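PDB 1UFO: hydrolase from Thermus thermophilus, which is an alpha/beta hydrolase fold enzyme of unassigned substrate that probably works through a serine nucleophile. Local coordinates for residues 24-29 with 105-110; 139-144 with 160-165. One frame throughout, in Å; residues are numbered along the deposited sequence.

Contact 1: residues 24-29 with 105-110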
ATOM      1  N   LYS A  24      -2.692 -12.229  18.840  1.00 12.77           N
ATOM      2  CA  LYS A  24      -2.607 -13.222  17.755  1.00 11.82           C
ATOM      3  C   LYS A  24      -1.201 -13.185  17.077  1.00 12.60           C
ATOM      4  O   LYS A  24      -0.873 -14.102  16.349  1.00 12.79           O
ATOM      5  CB  LYS A  24      -3.678 -12.987  16.661  1.00 14.02           C
ATOM      6  CG  LYS A  24      -3.510 -11.667  15.905  1.00 14.86           C
ATOM      7  CD  LYS A  24      -4.667 -11.411  14.942  1.00 14.87           C
ATOM      8  CE  LYS A  24      -4.447 -10.074  14.154  1.00 16.63           C
ATOM      9  NZ  LYS A  24      -5.606  -9.956  13.172  1.00 17.23           N
ATOM     10  N   ALA A  25      -0.434 -12.148  17.359  1.00 10.65           N
ATOM     11  CA  ALA A  25       0.934 -12.017  16.767  1.00 11.25           C
ATOM     12  C   ALA A  25       1.744 -11.023  17.555  1.00 10.47           C
ATOM     13  O   ALA A  25       1.173 -10.220  18.328  1.00 11.03           O
ATOM     14  CB  ALA A  25       0.805 -11.468  15.312  1.00 11.15           C
ATOM     15  N   LEU A  26       3.081 -11.013  17.368  1.00  8.87           N
ATOM     16  CA  LEU A  26       3.941 -10.021  18.050  1.00  8.89           C
ATOM     17  C   LEU A  26       4.426  -9.034  17.000  1.00  9.42           C
ATOM     18  O   LEU A  26       4.688  -9.431  15.888  1.00  9.95           O
ATOM     19  CB  LEU A  26       5.231 -10.729  18.606  1.00 11.28           C
ATOM     20  CG  LEU A  26       5.001 -11.651  19.795  1.00 13.67           C
ATOM     21  CD1 LEU A  26       6.120 -12.754  19.830  1.00 14.15           C
ATOM     22  CD2 LEU A  26       4.986 -10.752  21.047  1.00 15.91           C
ATOM     23  N   LEU A  27       4.567  -7.775  17.380  1.00  8.57           N
ATOM     24  CA  LEU A  27       5.199  -6.800  16.471  1.00  8.50           C
ATOM     25  C   LEU A  27       6.253  -6.105  17.319  1.00  8.67           C
ATOM     26  O   LEU A  27       5.934  -5.395  18.271  1.00  9.54           O
ATOM     27  CB  LEU A  27       4.198  -5.761  15.939  1.00 10.71           C
ATOM     28  CG  LEU A  27       4.777  -4.702  15.013  1.00 10.63           C
ATOM     29  CD1 LEU A  27       5.452  -5.400  13.786  1.00 12.42           C
ATOM     30  CD2 LEU A  27       3.754  -3.709  14.548  1.00 12.12           C
ATOM     31  N   LEU A  28       7.527  -6.316  16.982  1.00  7.01           N
ATOM     32  CA  LEU A  28       8.626  -5.588  17.641  1.00  8.12           C
ATOM     33  C   LEU A  28       8.856  -4.353  16.801  1.00  8.85           C
ATOM     34  O   LEU A  28       9.158  -4.476  15.601  1.00  9.91           O
ATOM     35  CB  LEU A  28       9.944  -6.465  17.718  1.00  9.03           C
ATOM     36  CG  LEU A  28      11.175  -5.692  18.245  1.00  9.25           C
ATOM     37  CD1 LEU A  28      10.949  -5.122  19.652  1.00 10.23           C
ATOM     38  CD2 LEU A  28      12.418  -6.704  18.278  1.00 12.35           C
ATOM     39  N   ALA A  29       8.747  -3.194  17.425  1.00  8.46           N
ATOM     40  CA  ALA A  29       8.887  -1.879  16.706  1.00  8.19           C
ATOM     41  C   ALA A  29      10.141  -1.183  17.144  1.00  9.04           C
ATOM     42  O   ALA A  29      10.407  -1.087  18.336  1.00  8.62           O
ATOM     43  CB  ALA A  29       7.647  -0.996  16.976  1.00 10.06           C
ATOM     44  N   LEU A 105       4.061 -16.665  19.511  1.00 14.57           N
ATOM     45  CA  LEU A 105       3.205 -16.082  18.518  1.00 13.18           C
ATOM     46  C   LEU A 105       4.064 -15.672  17.310  1.00 12.52           C
ATOM     47  O   LEU A 105       5.253 -15.389  17.498  1.00 13.15           O
ATOM     48  CB  LEU A 105       2.628 -14.763  19.057  1.00 14.68           C
ATOM     49  CG  LEU A 105       1.632 -14.961  20.184  1.00 15.31           C
ATOM     50  CD1 LEU A 105       1.289 -13.586  20.694  1.00 17.66           C
ATOM     51  CD2 LEU A 105       0.394 -15.724  19.737  1.00 16.31           C
ATOM     52  N   PRO A 106       3.475 -15.662  16.119  1.00 14.54           N
ATOM     53  CA  PRO A 106       4.224 -15.231  14.918  1.00 12.66           C
ATOM     54  C   PRO A 106       4.785 -13.841  15.210  1.00 12.23           C
ATOM     55  O   PRO A 106       4.059 -12.992  15.752  1.00 11.38           O
ATOM     56  CB  PRO A 106       3.149 -15.127  13.880  1.00 14.06           C
ATOM     57  CG  PRO A 106       2.146 -16.165  14.266  1.00 16.25           C
ATOM     58  CD  PRO A 106       2.089 -16.056  15.780  1.00 14.07           C
ATOM     59  N   LEU A 107       6.041 -13.611  14.775  1.00 11.88           N
ATOM     60  CA  LEU A 107       6.666 -12.327  15.069  1.00 11.55           C
ATOM     61  C   LEU A 107       6.942 -11.547  13.798  1.00 11.60           C
ATOM     62  O   LEU A 107       7.471 -12.107  12.793  1.00 13.58           O
ATOM     63  CB  LEU A 107       7.976 -12.503  15.860  1.00 14.70           C
ATOM     64  CG  LEU A 107       8.585 -11.125  16.329  1.00 12.95           C
ATOM     65  CD1 LEU A 107       9.202 -11.115  17.708  1.00 16.86           C
ATOM     66  CD2 LEU A 107       9.642 -10.795  15.228  1.00 16.30           C
ATOM     67  N   PHE A 108       6.579 -10.270  13.864  1.00  9.35           N
ATOM     68  CA  PHE A 108       6.813  -9.326  12.764  1.00  9.22           C
ATOM     69  C   PHE A 108       7.667  -8.205  13.273  1.00  9.92           C
ATOM     70  O   PHE A 108       7.737  -7.964  14.488  1.00  9.33           O
ATOM     71  CB  PHE A 108       5.492  -8.720  12.308  1.00  8.56           C
ATOM     72  CG  PHE A 108       4.562  -9.701  11.739  1.00  9.08           C
ATOM     73  CD1 PHE A 108       3.650 -10.392  12.533  1.00 12.20           C
ATOM     74  CD2 PHE A 108       4.584  -9.926  10.379  1.00 10.60           C
ATOM     75  CE1 PHE A 108       2.745 -11.327  11.945  1.00 14.28           C
ATOM     76  CE2 PHE A 108       3.693 -10.842   9.755  1.00 12.07           C
ATOM     77  CZ  PHE A 108       2.770 -11.546  10.521  1.00 13.74           C
ATOM     78  N   LEU A 109       8.369  -7.539  12.358  1.00  7.50           N
ATOM     79  CA  LEU A 109       9.157  -6.351  12.771  1.00  9.41           C
ATOM     80  C   LEU A 109       8.600  -5.078  12.091  1.00  9.29           C
ATOM     81  O   LEU A 109       8.114  -5.151  10.939  1.00 10.30           O
ATOM     82  CB  LEU A 109      10.590  -6.452  12.286  1.00 12.45           C
ATOM     83  CG  LEU A 109      11.437  -7.593  12.719  1.00 13.74           C
ATOM     84  CD1 LEU A 109      12.879  -7.368  12.027  1.00 15.05           C
ATOM     85  CD2 LEU A 109      11.610  -7.555  14.271  1.00 17.44           C
ATOM     86  N   ALA A 110       8.705  -3.942  12.776  1.00  7.94           N
ATOM     87  CA  ALA A 110       8.381  -2.642  12.146  1.00  8.59           C
ATOM     88  C   ALA A 110       9.522  -1.745  12.539  1.00 11.06           C
ATOM     89  O   ALA A 110       9.999  -1.818  13.666  1.00 12.58           O
ATOM     90  CB  ALA A 110       7.072  -2.102  12.629  1.00  8.99           C
TER
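Leu26 is gripped through both its backbone polar atoms: its N donates to Pro106 O at 2.7 Å in a nearly straight bond (173° at the hydrogen), and its O accepts from Phe108 N at 2.9 Å. Leu28 repeats the pattern two residues on, its N bonded to Phe108 O and its O taking Ala110 N. On one side of the pair lie Leu27, Phe108 and Ala110. Leu27 has CG anti to its backbone N (chi1 179°), and its CD1 packs 3.6 Å from Phe108 CB and 3.9 Å from Ala110 CB. The Phe108 ring presents its edge to strand 25-30, with Leu26 O in the ring plane and Ala25 CB 3.9 Å from Phe108 CE1. These are neighbouring parallel strands, 25-30 and 107-112, in the central sheet of the alpha/beta hydrolase fold, the second running on toward a probable nucleophile elbow at Gly111-Gly115. On the other side, Leu26 CB meets Leu107 CG at 4.1 Å, while Leu28 and Leu109 lie side by side and point the same way. Before strand 107-112 begins, the Leu105 side chain crosses that of Leu26 at about a right angle, and Leu105 CB lies 4.0 Å from Leu26 CG. Helix 221-236 covers the Phe108 side through Leu231 and Leu235, and helix 77-103 the Leu26 side through Phe103 and Ala96. Strand 52-56 bonds to the far edge of strand 25-30, and Lys24 reaches Glu232 in a salt bridge.

Contact 2: residues 139-144 with 160-165; sequences GFPMKL and QAPPAT
Phe140 holds CG anti to its carbonyl carbon (chi1 -71°), and Thr165 has CG2 likewise anti to its own, with OG1 between backbone N and carbonyl carbon (chi1 66°). Phe140 CE2 lies 3.6 Å from Thr165 CG2, the two side chains crossing at about a right angle. Three residues of 160-165 approach the ring obliquely, at different atoms: Pro162 CB sits 3.5 Å from Phe140 CD2, Ala164 CB 3.8 Å from Phe140 CE1, and the Thr165 methyl lies by CE2 and CZ. Pro162 CB also touches Pro141 CD, the two proline side chains crossing at about a right angle. Residues 139-144 lie in the loop before helix 153-160, and 160-165 run from its last residue into a loop and a 3-10 turn; the contact thus joins chain on either side of that helix, between sheet strands 132-135 and 175-180. A single backbone hydrogen bond links them, Ala164 N to Gly139 O at 3.2 Å, bent at the acceptor (136°) with the donor tilted out of the carbonyl plane. Pro163 CG comes equally near that oxygen. The short 3-10 turn at 163-165 is secured by Pro162 O, which accepts from both Thr165 N and Thr165 OG1, the latter at 2.6 Å and in the carbonyl plane. Lys193 makes a cation-pi contact with the Phe140 ring, Thr194 OG1 bonds to Gly139 N, and Phe117 packs on Pro141 and Pro163.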
ATOM      1  N   GLY A 139      17.395   0.618   3.039  1.00  9.64           N
ATOM      2  CA  GLY A 139      18.328  -0.479   3.280  1.00 10.34           C
ATOM      3  C   GLY A 139      19.801  -0.110   3.032  1.00 10.03           C
ATOM      4  O   GLY A 139      20.665  -0.972   3.107  1.00 10.78           O
ATOM      5  N   PHE A 140      20.041   1.142   2.701  1.00 10.96           N
ATOM      6  CA  PHE A 140      21.355   1.670   2.544  1.00 11.16           C
ATOM      7  C   PHE A 140      21.540   2.747   3.572  1.00 10.90           C
ATOM      8  O   PHE A 140      20.605   3.473   3.910  1.00 11.48           O
ATOM      9  CB  PHE A 140      21.560   2.340   1.175  1.00 11.65           C
ATOM     10  CG  PHE A 140      21.615   1.370   0.028  1.00 12.35           C
ATOM     11  CD1 PHE A 140      20.449   0.860  -0.582  1.00 11.59           C
ATOM     12  CD2 PHE A 140      22.849   0.928  -0.419  1.00 13.78           C
ATOM     13  CE1 PHE A 140      20.559  -0.097  -1.625  1.00 13.55           C
ATOM     14  CE2 PHE A 140      22.960  -0.007  -1.446  1.00 14.59           C
ATOM     15  CZ  PHE A 140      21.839  -0.530  -2.053  1.00 14.33           C
ATOM     16  N   PRO A 141      22.790   2.907   4.072  1.00 13.22           N
ATOM     17  CA  PRO A 141      23.067   3.963   5.046  1.00 14.55           C
ATOM     18  C   PRO A 141      23.044   5.294   4.306  1.00 15.31           C
ATOM     19  O   PRO A 141      23.132   5.326   3.088  1.00 16.45           O
ATOM     20  CB  PRO A 141      24.455   3.643   5.580  1.00 15.29           C
ATOM     21  CG  PRO A 141      25.125   3.005   4.377  1.00 14.70           C
ATOM     22  CD  PRO A 141      23.991   2.108   3.763  1.00 14.13           C
HETATM   23  N   MSE A 142      22.794   6.343   5.060  1.00 15.41           N
HETATM   24  CA  MSE A 142      22.708   7.650   4.437  1.00 15.40           C
HETATM   25  C   MSE A 142      23.917   8.025   3.640  1.00 17.51           C
HETATM   26  O   MSE A 142      25.041   7.598   3.858  1.00 17.37           O
HETATM   27  CB  MSE A 142      22.452   8.726   5.508  1.00 16.60           C
HETATM   28  CG  MSE A 142      23.671   8.974   6.429  1.00 17.88           C
HETATM   29 SE   MSE A 142      23.280  10.318   7.782  1.00 24.88          SE
HETATM   30  CE  MSE A 142      22.720   9.187   9.145  1.00 23.62           C
ATOM     31  N   LYS A 143      23.676   8.876   2.661  1.00 20.08           N
ATOM     32  CA  LYS A 143      24.789   9.387   1.885  1.00 20.86           C
ATOM     33  C   LYS A 143      25.721  10.077   2.875  1.00 19.93           C
ATOM     34  O   LYS A 143      25.272  10.862   3.689  1.00 20.91           O
ATOM     35  CB  LYS A 143      24.206  10.361   0.860  1.00 22.58           C
ATOM     36  CG  LYS A 143      22.877   9.784   0.365  1.00 27.49           C
ATOM     37  CD  LYS A 143      22.396  10.268  -1.004  1.00 32.06           C
ATOM     38  CE  LYS A 143      20.825  10.255  -1.051  1.00 29.24           C
ATOM     39  NZ  LYS A 143      20.275  11.236  -0.116  1.00 32.47           N
ATOM     40  N   LEU A 144      27.030   9.835   2.745  1.00 20.90           N
ATOM     41  CA  LEU A 144      28.013  10.388   3.672  1.00 22.40           C
ATOM     42  C   LEU A 144      28.256  11.865   3.439  1.00 22.86           C
ATOM     43  O   LEU A 144      28.817  12.230   2.418  1.00 24.67           O
ATOM     44  CB  LEU A 144      29.334   9.610   3.549  1.00 24.52           C
ATOM     45  CG  LEU A 144      30.177   9.768   4.802  1.00 27.25           C
ATOM     46  CD1 LEU A 144      29.595   8.983   5.932  1.00 29.39           C
ATOM     47  CD2 LEU A 144      31.631   9.262   4.509  1.00 30.99           C
ATOM     48  N   GLN A 160      30.646  -0.482   3.076  1.00 16.49           N
ATOM     49  CA  GLN A 160      31.232  -1.366   2.111  1.00 18.67           C
ATOM     50  C   GLN A 160      30.228  -2.379   1.571  1.00 19.25           C
ATOM     51  O   GLN A 160      30.258  -2.734   0.383  1.00 20.23           O
ATOM     52  CB  GLN A 160      32.392  -2.095   2.776  1.00 22.45           C
ATOM     53  CG  GLN A 160      33.286  -2.791   1.814  1.00 29.91           C
ATOM     54  CD  GLN A 160      33.374  -4.261   2.110  1.00 33.56           C
ATOM     55  OE1 GLN A 160      32.368  -5.011   2.040  1.00 37.27           O
ATOM     56  NE2 GLN A 160      34.582  -4.708   2.433  1.00 36.65           N
ATOM     57  N   ALA A 161      29.357  -2.887   2.455  1.00 17.70           N
ATOM     58  CA  ALA A 161      28.378  -3.890   2.062  1.00 15.58           C
ATOM     59  C   ALA A 161      27.043  -3.591   2.778  1.00 15.05           C
ATOM     60  O   ALA A 161      26.723  -4.178   3.795  1.00 14.96           O
ATOM     61  CB  ALA A 161      28.857  -5.332   2.426  1.00 16.70           C
ATOM     62  N   PRO A 162      26.289  -2.598   2.275  1.00 13.24           N
ATOM     63  CA  PRO A 162      24.997  -2.247   2.895  1.00 12.36           C
ATOM     64  C   PRO A 162      24.094  -3.496   2.950  1.00 11.73           C
ATOM     65  O   PRO A 162      24.163  -4.376   2.075  1.00 12.19           O
ATOM     66  CB  PRO A 162      24.421  -1.217   1.926  1.00 12.84           C
ATOM     67  CG  PRO A 162      25.707  -0.551   1.371  1.00 13.85           C
ATOM     68  CD  PRO A 162      26.607  -1.719   1.153  1.00 12.90           C
ATOM     69  N   PRO A 163      23.205  -3.566   3.962  1.00 10.81           N
ATOM     70  CA  PRO A 163      22.338  -4.746   4.024  1.00 11.25           C
ATOM     71  C   PRO A 163      21.529  -5.013   2.775  1.00 11.09           C
ATOM     72  O   PRO A 163      21.364  -6.182   2.415  1.00 12.49           O
ATOM     73  CB  PRO A 163      21.411  -4.485   5.246  1.00 13.15           C
ATOM     74  CG  PRO A 163      21.550  -2.988   5.468  1.00 14.58           C
ATOM     75  CD  PRO A 163      22.949  -2.605   5.055  1.00 12.12           C
ATOM     76  N   ALA A 164      21.005  -3.979   2.130  1.00 12.52           N
ATOM     77  CA  ALA A 164      20.180  -4.254   0.939  1.00 11.80           C
ATOM     78  C   ALA A 164      20.943  -4.833  -0.227  1.00 12.87           C
ATOM     79  O   ALA A 164      20.321  -5.230  -1.208  1.00 13.77           O
ATOM     80  CB  ALA A 164      19.420  -2.998   0.487  1.00 14.85           C
ATOM     81  N   THR A 165      22.278  -4.850  -0.113  1.00 14.38           N
ATOM     82  CA  THR A 165      23.083  -5.484  -1.201  1.00 15.25           C
ATOM     83  C   THR A 165      23.274  -6.976  -0.921  1.00 16.91           C
ATOM     84  O   THR A 165      23.938  -7.682  -1.731  1.00 19.13           O
ATOM     85  CB  THR A 165      24.481  -4.838  -1.348  1.00 16.30           C
ATOM     86  OG1 THR A 165      25.258  -5.109  -0.176  1.00 15.68           O
ATOM     87  CG2 THR A 165      24.341  -3.320  -1.536  1.00 17.77           C
TER

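In the fold
Contact 1 is sheet pairing in the core, contact 2 buried loop packing beyond the sheet; their centres lie 25 Å apart with the chain's centre between them, and their nearest atoms, about 11 Å apart, do not touch. Both segments of contact 1 precede those of contact 2 in sequence. One connection is the chain that follows 105-110: strand 107-112 leads through the probable nucleophile elbow, with Ser113 as the likely nucleophile of a triad with His217 and Asp183, into helix 114-124, whose Phe117 packs against both segments of contact 2. Another is helix 77-103, touching Leu26 through Phe103 and Pro141 through Tyr82. The side chain of Ala110 lies near the elbow without touching it.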